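Local coordinates for protein proteasome accessory factor B/C (PafBC) (Paenarthrobacter aurescens, PDB 6SJ9) that probably acts as a transcriptional regulator of the bacterial DNA damage response, joining winged helix-turn-helix modules to WYL and WCX domains in one chain, at residues T5-N10 with E29-D34; A234-L239 with D403-N408; V586-E591 with G626-F631. All coordinates share one frame; numbering follows the deposited sequence.

In the fold
Three contacts from separate modules of one chain illustrate how the chemistry of a contact follows its place in a fold. Contact 1 joins two helical regions near the N-terminus and is partly buried, with an arginine laid on a tyrosine ring. Contact 2 is buried at its leucine but reaches the surface at D237; it sets a helix turn against a strand far along the sequence and mixes a leucine–glutamine touch with two carboxylates. Contact 3 is wholly buried and apolar, strand against helix inside a WCX domain. None shares an element with another; contacts 1 and 3 lie on opposite sides of the chain's centre, with centres about 48 Å apart.

Contact 1 of 3, residues T5-N10 with E29-D34; sequences TERLLN and EKVYHD
N10 and V31 mark the closest backbone approach, their CA atoms 6.2 Å apart, where helix 2-17 meets V31 and Y32 in the C-terminal region of helix 24-31. The methyl CG1 of V31 fits between two neighbours a turn apart on the first helix, lying 3.7 Å from the carbonyl O of R7 and 3.9 Å from CB of N10. R7 makes the second part of the contact. Its CG swings anti to the backbone N (chi1 -175°), and the extended start of the chain passes over one face of the Y32 ring, crossing that side chain at about a right angle. The closest touch is CD of R7 on CE2 of Y32, at 3.4 Å. A bend at chi3 then leaves the guanidinium plane 24° from the ring plane. Beyond the two segments, D49 on helix 39-55 takes a salt bridge from R7 NE and a hydrogen bond from Y32 OH, both on OD2. With alanine at position 7, the Y32 ring would probably lose the cover of CG and CD, and D49 its salt bridge to this side chain. One carboxylate oxygen thus ties together the polar ends of two side chains whose carbon parts already touch, joining helix 2-17 and the Y32 region to helix 39-55.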
loop_
_atom_site.group_PDB
_atom_site.type_symbol
_atom_site.label_atom_id
_atom_site.label_comp_id
_atom_site.label_asym_id
_atom_site.label_seq_id
_atom_site.Cartn_x
_atom_site.Cartn_y
_atom_site.Cartn_z
ATOM N N THR A 5 18.851 -14.390 12.341
ATOM C CA THR A 5 18.124 -13.943 11.156
ATOM C C THR A 5 19.088 -13.388 10.125
ATOM O O THR A 5 19.049 -13.767 8.951
ATOM C CB THR A 5 17.050 -12.916 11.513
ATOM O OG1 THR A 5 16.089 -13.540 12.370
ATOM C CG2 THR A 5 16.336 -12.456 10.252
ATOM N N GLU A 6 19.996 -12.523 10.560
ATOM C CA GLU A 6 20.961 -11.972 9.624
ATOM C C GLU A 6 21.877 -13.049 9.066
ATOM O O GLU A 6 22.236 -13.007 7.882
ATOM C CB GLU A 6 21.765 -10.858 10.290
ATOM C CG GLU A 6 21.094 -9.482 10.207
ATOM C CD GLU A 6 21.123 -8.902 8.779
ATOM O OE1 GLU A 6 20.122 -9.064 8.039
ATOM O OE2 GLU A 6 22.157 -8.292 8.396
ATOM N N ARG A 7 22.254 -14.028 9.891
ATOM C CA ARG A 7 23.140 -15.088 9.423
ATOM C C ARG A 7 22.456 -15.926 8.349
ATOM O O ARG A 7 23.075 -16.285 7.341
ATOM C CB ARG A 7 23.603 -15.949 10.606
ATOM C CG ARG A 7 24.622 -17.025 10.267
ATOM C CD ARG A 7 25.053 -17.827 11.510
ATOM N NE ARG A 7 23.978 -18.687 11.977
ATOM C CZ ARG A 7 23.396 -18.593 13.171
ATOM N NH1 ARG A 7 23.821 -17.695 14.048
ATOM N NH2 ARG A 7 22.408 -19.415 13.504
ATOM N N LEU A 8 21.174 -16.245 8.546
ATOM C CA LEU A 8 20.419 -16.950 7.519
ATOM C C LEU A 8 20.370 -16.153 6.230
ATOM O O LEU A 8 20.579 -16.710 5.149
ATOM C CB LEU A 8 19.004 -17.258 7.999
ATOM C CG LEU A 8 18.939 -18.382 9.029
ATOM C CD1 LEU A 8 17.503 -18.726 9.364
ATOM C CD2 LEU A 8 19.699 -19.624 8.594
ATOM N N LEU A 9 20.119 -14.837 6.326
ATOM C CA LEU A 9 20.042 -14.012 5.121
ATOM C C LEU A 9 21.363 -14.012 4.366
ATOM O O LEU A 9 21.396 -14.280 3.157
ATOM C CB LEU A 9 19.604 -12.579 5.475
ATOM C CG LEU A 9 18.182 -12.499 6.024
ATOM C CD1 LEU A 9 17.782 -11.176 6.738
ATOM C CD2 LEU A 9 17.168 -12.783 4.884
ATOM N N ASN A 10 22.470 -13.807 5.089
ATOM C CA ASN A 10 23.805 -13.814 4.482
ATOM C C ASN A 10 24.148 -15.187 3.898
ATOM O O ASN A 10 24.747 -15.279 2.817
ATOM C CB ASN A 10 24.849 -13.417 5.547
ATOM C CG ASN A 10 24.742 -11.940 5.980
ATOM O OD1 ASN A 10 24.393 -11.063 5.192
ATOM N ND2 ASN A 10 24.993 -11.688 7.259
ATOM N N GLU A 29 34.319 -18.179 6.639
ATOM C CA GLU A 29 34.912 -16.846 6.643
ATOM C C GLU A 29 33.906 -15.783 6.230
ATOM O O GLU A 29 33.840 -14.709 6.844
ATOM C CB GLU A 29 36.090 -16.836 5.669
ATOM C CG GLU A 29 37.192 -17.838 5.994
ATOM C CD GLU A 29 38.215 -17.961 4.867
ATOM O OE1 GLU A 29 39.145 -18.787 4.991
ATOM O OE2 GLU A 29 38.077 -17.243 3.851
ATOM N N LYS A 30 33.086 -16.082 5.217
ATOM C CA LYS A 30 32.186 -15.086 4.640
ATOM C C LYS A 30 30.969 -14.813 5.519
ATOM O O LYS A 30 30.520 -13.664 5.619
ATOM C CB LYS A 30 31.725 -15.525 3.253
ATOM C CG LYS A 30 32.760 -15.394 2.171
ATOM C CD LYS A 30 32.162 -15.814 0.844
ATOM C CE LYS A 30 30.850 -15.093 0.574
ATOM N NZ LYS A 30 30.292 -15.466 -0.754
ATOM N N VAL A 31 30.417 -15.848 6.148
ATOM C CA VAL A 31 29.160 -15.740 6.869
ATOM C C VAL A 31 29.351 -15.899 8.368
ATOM O O VAL A 31 28.748 -15.162 9.153
ATOM C CB VAL A 31 28.148 -16.777 6.335
ATOM C CG1 VAL A 31 26.760 -16.561 6.948
ATOM C CG2 VAL A 31 28.096 -16.729 4.811
ATOM N N TYR A 32 30.181 -16.858 8.776
ATOM C CA TYR A 32 30.335 -17.251 10.169
ATOM C C TYR A 32 31.608 -16.689 10.797
ATOM O O TYR A 32 32.258 -17.365 11.608
ATOM C CB TYR A 32 30.310 -18.774 10.285
ATOM C CG TYR A 32 29.024 -19.435 9.821
ATOM C CD1 TYR A 32 28.791 -19.696 8.475
ATOM C CD2 TYR A 32 28.061 -19.835 10.740
ATOM C CE1 TYR A 32 27.631 -20.307 8.058
ATOM C CE2 TYR A 32 26.893 -20.447 10.327
ATOM C CZ TYR A 32 26.685 -20.683 8.989
ATOM O OH TYR A 32 25.531 -21.301 8.591
ATOM N N HIS A 33 32.007 -15.480 10.395
ATOM C CA HIS A 33 33.134 -14.827 11.050
ATOM C C HIS A 33 32.833 -14.589 12.522
ATOM O O HIS A 33 33.743 -14.625 13.356
ATOM C CB HIS A 33 33.482 -13.508 10.349
ATOM C CG HIS A 33 32.287 -12.706 9.920
ATOM N ND1 HIS A 33 31.255 -12.379 10.778
ATOM C CD2 HIS A 33 31.980 -12.133 8.731
ATOM C CE1 HIS A 33 30.356 -11.661 10.130
ATOM N NE2 HIS A 33 30.772 -11.495 8.887
ATOM N N ASP A 34 31.556 -14.357 12.855
ATOM C CA ASP A 34 31.175 -14.071 14.235
ATOM C C ASP A 34 31.512 -15.237 15.158
ATOM O O ASP A 34 31.928 -15.027 16.303
ATOM C CB ASP A 34 29.675 -13.759 14.284
ATOM C CG ASP A 34 29.254 -13.060 15.563
ATOM O OD1 ASP A 34 30.082 -12.919 16.486
ATOM O OD2 ASP A 34 28.076 -12.654 15.646
#

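Contact 2 of 3, residues A234-L239 with D403-N408; sequences AELDEL and DIQWEN
L236 and Q405 make the central touch, methyl CD1 of the leucine lying 3.6 Å from CG of the glutamine. The same methyl is 3.9 Å from Q405 OE1, and the two side chains slide past each other in opposite directions. In the glutamine, chi1 (-69°) sets CG against the methyl, and the bend at chi2 (67°) turns the amide back, bringing OE1 near it too. The backbones stay well apart, with CA of L236 8.3 Å from CA of Q405, so the gap is bridged mainly by side chains. Beside this touch stands a second pair, of like charge: D237 OD1 and D403 OD1 are 4.2 Å apart. Such closeness would probably be costly without nearby positive charge, and R188 on strand 175-188 supplies it, with NH2 forming a salt bridge to D237 OD1 and a weak hydrogen bond to Q405 OE1. R421 adds a long, weak ion pair to D403. Farther out, Y193 on strand 191-198 packs on L236, while backbone hydrogen bonds join I404 to S187 and Q405 to Y412, fixing the strand between two antiparallel neighbours. Strand 404-407 and its partner 410-413 form a beta-hairpin, consistent with the wing of a winged helix-turn-helix domain, here paired through strand 404-407 with strand 175-188 of the WYL-domain sheet and flanked by helix 232-237.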
loop_
_atom_site.group_PDB
_atom_site.type_symbol
_atom_site.label_atom_id
_atom_site.label_comp_id
_atom_site.label_asym_id
_atom_site.label_seq_id
_atom_site.Cartn_x
_atom_site.Cartn_y
_atom_site.Cartn_z
ATOM N N ALA A 234 -18.091 -20.603 2.092
ATOM C CA ALA A 234 -18.622 -21.535 1.105
ATOM C C ALA A 234 -19.434 -20.812 0.038
ATOM O O ALA A 234 -19.422 -21.214 -1.133
ATOM C CB ALA A 234 -19.483 -22.599 1.787
ATOM N N GLU A 235 -20.139 -19.744 0.425
ATOM C CA GLU A 235 -20.937 -18.991 -0.539
ATOM C C GLU A 235 -20.051 -18.292 -1.573
ATOM O O GLU A 235 -20.350 -18.305 -2.777
ATOM C CB GLU A 235 -21.800 -17.973 0.206
ATOM C CG GLU A 235 -22.808 -17.319 -0.666
ATOM C CD GLU A 235 -23.781 -18.336 -1.205
ATOM O OE1 GLU A 235 -24.213 -19.217 -0.419
ATOM O OE2 GLU A 235 -24.101 -18.263 -2.409
ATOM N N LEU A 236 -18.941 -17.701 -1.118
ATOM C CA LEU A 236 -18.042 -16.956 -1.989
ATOM C C LEU A 236 -17.145 -17.892 -2.810
ATOM O O LEU A 236 -16.876 -17.628 -3.989
ATOM C CB LEU A 236 -17.188 -16.006 -1.140
ATOM C CG LEU A 236 -17.760 -14.801 -0.373
ATOM C CD1 LEU A 236 -17.059 -14.619 0.983
ATOM C CD2 LEU A 236 -17.609 -13.526 -1.194
ATOM N N ASP A 237 -16.712 -19.011 -2.207
ATOM C CA ASP A 237 -15.972 -20.029 -2.947
ATOM C C ASP A 237 -16.741 -20.514 -4.168
ATOM O O ASP A 237 -16.132 -20.821 -5.197
ATOM C CB ASP A 237 -15.656 -21.230 -2.037
ATOM C CG ASP A 237 -14.426 -21.017 -1.140
ATOM O OD1 ASP A 237 -13.772 -19.953 -1.238
ATOM O OD2 ASP A 237 -14.117 -21.930 -0.332
ATOM N N GLU A 238 -18.071 -20.575 -4.094
ATOM C CA GLU A 238 -18.811 -20.986 -5.281
ATOM C C GLU A 238 -18.710 -19.958 -6.413
ATOM O O GLU A 238 -19.054 -20.267 -7.552
ATOM C CB GLU A 238 -20.265 -21.313 -4.915
ATOM C CG GLU A 238 -21.012 -21.929 -6.089
ATOM C CD GLU A 238 -22.357 -22.545 -5.742
ATOM O OE1 GLU A 238 -22.761 -22.527 -4.550
ATOM O OE2 GLU A 238 -22.966 -23.121 -6.680
ATOM N N LEU A 239 -18.241 -18.744 -6.133
ATOM C CA LEU A 239 -18.079 -17.749 -7.187
ATOM C C LEU A 239 -17.085 -18.246 -8.237
ATOM O O LEU A 239 -16.058 -18.853 -7.917
ATOM C CB LEU A 239 -17.612 -16.414 -6.600
ATOM C CG LEU A 239 -18.693 -15.545 -5.976
ATOM C CD1 LEU A 239 -18.069 -14.227 -5.556
ATOM C CD2 LEU A 239 -19.818 -15.332 -6.993
ATOM N N ASP A 403 -7.928 -14.755 0.190
ATOM C CA ASP A 403 -9.384 -14.865 0.252
ATOM C C ASP A 403 -9.828 -14.350 1.612
ATOM O O ASP A 403 -9.500 -14.951 2.642
ATOM C CB ASP A 403 -9.894 -16.303 0.088
ATOM C CG ASP A 403 -9.676 -16.869 -1.301
ATOM O OD1 ASP A 403 -10.027 -18.056 -1.499
ATOM O OD2 ASP A 403 -9.142 -16.149 -2.179
ATOM N N ILE A 404 -10.631 -13.289 1.592
ATOM C CA ILE A 404 -11.102 -12.586 2.782
ATOM C C ILE A 404 -12.624 -12.713 2.883
ATOM O O ILE A 404 -13.332 -12.513 1.880
ATOM C CB ILE A 404 -10.690 -11.107 2.734
ATOM C CG1 ILE A 404 -9.163 -11.052 2.655
ATOM C CG2 ILE A 404 -11.167 -10.407 4.004
ATOM C CD1 ILE A 404 -8.603 -9.771 2.180
ATOM N N GLN A 405 -13.105 -13.089 4.083
ATOM C CA GLN A 405 -14.516 -13.058 4.478
ATOM C C GLN A 405 -14.667 -12.080 5.656
ATOM O O GLN A 405 -13.942 -12.170 6.658
ATOM C CB GLN A 405 -15.073 -14.405 4.960
ATOM C CG GLN A 405 -15.231 -15.480 3.923
ATOM C CD GLN A 405 -13.882 -15.960 3.389
ATOM O OE1 GLN A 405 -13.741 -16.158 2.205
ATOM N NE2 GLN A 405 -12.895 -16.156 4.271
ATOM N N TRP A 406 -15.669 -11.228 5.579
ATOM C CA TRP A 406 -15.957 -10.273 6.652
ATOM C C TRP A 406 -17.448 -10.322 6.935
ATOM O O TRP A 406 -18.236 -9.716 6.203
ATOM C CB TRP A 406 -15.527 -8.888 6.249
ATOM C CG TRP A 406 -15.612 -7.867 7.322
ATOM C CD1 TRP A 406 -16.575 -7.745 8.307
ATOM C CD2 TRP A 406 -14.705 -6.776 7.513
ATOM N NE1 TRP A 406 -16.304 -6.650 9.094
ATOM C CE2 TRP A 406 -15.185 -6.019 8.624
ATOM C CE3 TRP A 406 -13.531 -6.371 6.871
ATOM C CZ2 TRP A 406 -14.524 -4.898 9.104
ATOM C CZ3 TRP A 406 -12.874 -5.215 7.345
ATOM C CH2 TRP A 406 -13.365 -4.517 8.461
ATOM N N GLU A 407 -17.827 -11.053 7.985
ATOM C CA GLU A 407 -19.205 -11.097 8.485
ATOM C C GLU A 407 -19.373 -10.135 9.658
ATOM O O GLU A 407 -18.438 -9.431 10.046
ATOM C CB GLU A 407 -19.551 -12.508 8.926
ATOM C CG GLU A 407 -19.380 -13.546 7.886
ATOM C CD GLU A 407 -19.635 -14.957 8.432
ATOM O OE1 GLU A 407 -20.308 -15.144 9.474
ATOM O OE2 GLU A 407 -19.199 -15.886 7.769
ATOM N N ASN A 408 -20.584 -10.090 10.227
ATOM C CA ASN A 408 -20.860 -9.198 11.365
ATOM C C ASN A 408 -19.894 -9.483 12.500
ATOM O O ASN A 408 -19.920 -10.565 13.080
ATOM C CB ASN A 408 -22.309 -9.358 11.881
ATOM C CG ASN A 408 -22.690 -8.222 12.870
ATOM O OD1 ASN A 408 -22.230 -7.098 12.704
ATOM N ND2 ASN A 408 -23.522 -8.515 13.866
#

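Contact 3 of 3, residues V586-E591 with G626-F631; sequences VLVCLE and GWLPMF
L628, near the N-terminal end of helix 627-634, meets V588 of the strand tip to tip. Its methyl CD2 points at both branches of the valine, lying 3.5 Å from CG2 and 3.9 Å from CG1 of V588. Putting CG of L628 roughly anti to the backbone N (chi1 -151°) directs the leucine across to the sheet, and F622 and I641, on the strands flanking 586-592, also touch it. The backbones remain separate here: CA of V588 and CA of L628 are 9.2 Å apart. P629 turns instead to helix 645-659, where T651 and W654 receive it. Helix 627-634 packs on a four-stranded antiparallel sheet of strand order 2-3-1-4, consistent with a ferredoxin-like fold, and forms the link between its third and fourth strands; strand 586-592 occupies an inner place with neighbours 616-622 and 639-643. Three residues after L628, close to one helical turn, F631 approaches L590, two residues along the strand from V588 and therefore on the same face of the sheet. The ring carbon CE2 of F631 comes 3.9 Å from methyl CD1 of L590, which arrives obliquely to the ring. F622, Y603 and H635 also meet the F631 ring, each in an edge-to-face arrangement.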
loop_
_atom_site.group_PDB
_atom_site.type_symbol
_atom_site.label_atom_id
_atom_site.label_comp_id
_atom_site.label_asym_id
_atom_site.label_seq_id
_atom_site.Cartn_x
_atom_site.Cartn_y
_atom_site.Cartn_z
ATOM N N VAL A 586 1.523 20.263 -0.672
ATOM C CA VAL A 586 0.672 21.351 -1.122
ATOM C C VAL A 586 -0.700 21.150 -0.483
ATOM O O VAL A 586 -1.247 20.043 -0.487
ATOM C CB VAL A 586 0.622 21.438 -2.657
ATOM C CG1 VAL A 586 1.334 20.292 -3.254
ATOM C CG2 VAL A 586 -0.774 21.513 -3.165
ATOM N N LEU A 587 -1.239 22.201 0.097
ATOM C CA LEU A 587 -2.520 22.147 0.793
ATOM C C LEU A 587 -3.682 22.384 -0.173
ATOM O O LEU A 587 -3.646 23.313 -0.983
ATOM C CB LEU A 587 -2.502 23.175 1.923
ATOM C CG LEU A 587 -3.627 23.158 2.955
ATOM C CD1 LEU A 587 -4.853 23.923 2.473
ATOM C CD2 LEU A 587 -3.967 21.701 3.352
ATOM N N VAL A 588 -4.660 21.485 -0.171
ATOM C CA VAL A 588 -5.742 21.499 -1.149
ATOM C C VAL A 588 -7.054 21.337 -0.397
ATOM O O VAL A 588 -7.116 20.617 0.601
ATOM C CB VAL A 588 -5.584 20.388 -2.204
ATOM C CG1 VAL A 588 -6.746 20.385 -3.145
ATOM C CG2 VAL A 588 -4.268 20.539 -2.958
ATOM N N CYS A 589 -8.074 22.066 -0.814
ATOM C CA CYS A 589 -9.416 21.930 -0.270
ATOM C C CYS A 589 -10.273 21.221 -1.310
ATOM O O CYS A 589 -10.330 21.661 -2.460
ATOM C CB CYS A 589 -9.991 23.302 0.081
ATOM S SG CYS A 589 -11.590 23.179 0.829
ATOM N N LEU A 590 -10.879 20.093 -0.922
ATOM C CA LEU A 590 -11.660 19.216 -1.789
ATOM C C LEU A 590 -13.115 19.270 -1.378
ATOM O O LEU A 590 -13.418 19.483 -0.203
ATOM C CB LEU A 590 -11.210 17.732 -1.674
ATOM C CG LEU A 590 -9.774 17.356 -1.956
ATOM C CD1 LEU A 590 -9.507 15.857 -1.688
ATOM C CD2 LEU A 590 -9.369 17.752 -3.352
ATOM N N GLU A 591 -14.013 19.026 -2.333
ATOM C CA GLU A 591 -15.363 18.571 -2.024
ATOM C C GLU A 591 -15.480 17.101 -2.428
ATOM O O GLU A 591 -15.072 16.718 -3.525
ATOM C CB GLU A 591 -16.446 19.375 -2.730
ATOM C CG GLU A 591 -17.848 18.846 -2.398
ATOM C CD GLU A 591 -18.967 19.673 -3.008
ATOM O OE1 GLU A 591 -18.664 20.682 -3.674
ATOM O OE2 GLU A 591 -20.144 19.304 -2.844
ATOM N N GLY A 626 1.430 17.658 -8.904
ATOM C CA GLY A 626 1.248 16.892 -10.127
ATOM C C GLY A 626 0.370 15.655 -9.981
ATOM O O GLY A 626 -0.249 15.217 -10.955
ATOM N N TRP A 627 0.275 15.087 -8.776
ATOM C CA TRP A 627 -0.583 13.912 -8.613
ATOM C C TRP A 627 -2.050 14.256 -8.652
ATOM O O TRP A 627 -2.870 13.383 -8.952
ATOM C CB TRP A 627 -0.296 13.204 -7.305
ATOM C CG TRP A 627 1.108 12.835 -7.191
ATOM C CD1 TRP A 627 1.995 12.627 -8.220
ATOM C CD2 TRP A 627 1.818 12.570 -5.988
ATOM N NE1 TRP A 627 3.214 12.272 -7.719
ATOM C CE2 TRP A 627 3.137 12.233 -6.351
ATOM C CE3 TRP A 627 1.470 12.597 -4.632
ATOM C CZ2 TRP A 627 4.103 11.935 -5.418
ATOM C CZ3 TRP A 627 2.425 12.286 -3.697
ATOM C CH2 TRP A 627 3.733 11.961 -4.091
ATOM N N LEU A 628 -2.382 15.526 -8.441
ATOM C CA LEU A 628 -3.769 15.895 -8.170
ATOM C C LEU A 628 -4.683 15.626 -9.356
ATOM O O LEU A 628 -5.779 15.082 -9.146
ATOM C CB LEU A 628 -3.818 17.357 -7.721
ATOM C CG LEU A 628 -4.971 17.641 -6.793
ATOM C CD1 LEU A 628 -5.001 16.534 -5.815
ATOM C CD2 LEU A 628 -4.709 18.930 -6.076
ATOM N N PRO A 629 -4.353 16.009 -10.591
ATOM C CA PRO A 629 -5.312 15.755 -11.693
ATOM C C PRO A 629 -5.638 14.272 -11.911
ATOM O O PRO A 629 -6.796 13.918 -12.181
ATOM C CB PRO A 629 -4.605 16.377 -12.910
ATOM C CG PRO A 629 -3.715 17.437 -12.312
ATOM C CD PRO A 629 -3.206 16.820 -11.039
HETATM N N MSE A 630 -4.642 13.406 -11.851
HETATM C CA MSE A 630 -4.857 11.949 -11.839
HETATM C C MSE A 630 -5.800 11.494 -10.725
HETATM O O MSE A 630 -6.746 10.773 -10.987
HETATM C CB MSE A 630 -3.539 11.216 -11.676
HETATM C CG MSE A 630 -2.508 11.557 -12.727
HETATM SE SE MSE A 630 -0.958 10.366 -12.525
HETATM C CE MSE A 630 -0.622 10.654 -10.601
ATOM N N PHE A 631 -5.541 11.946 -9.496
ATOM C CA PHE A 631 -6.456 11.692 -8.385
ATOM C C PHE A 631 -7.893 12.077 -8.746
ATOM O O PHE A 631 -8.812 11.252 -8.652
ATOM C CB PHE A 631 -5.967 12.471 -7.166
ATOM C CG PHE A 631 -6.846 12.338 -5.939
ATOM C CD1 PHE A 631 -6.845 11.170 -5.190
ATOM C CD2 PHE A 631 -7.677 13.385 -5.534
ATOM C CE1 PHE A 631 -7.645 11.044 -4.057
ATOM C CE2 PHE A 631 -8.486 13.253 -4.417
ATOM C CZ PHE A 631 -8.461 12.081 -3.673
#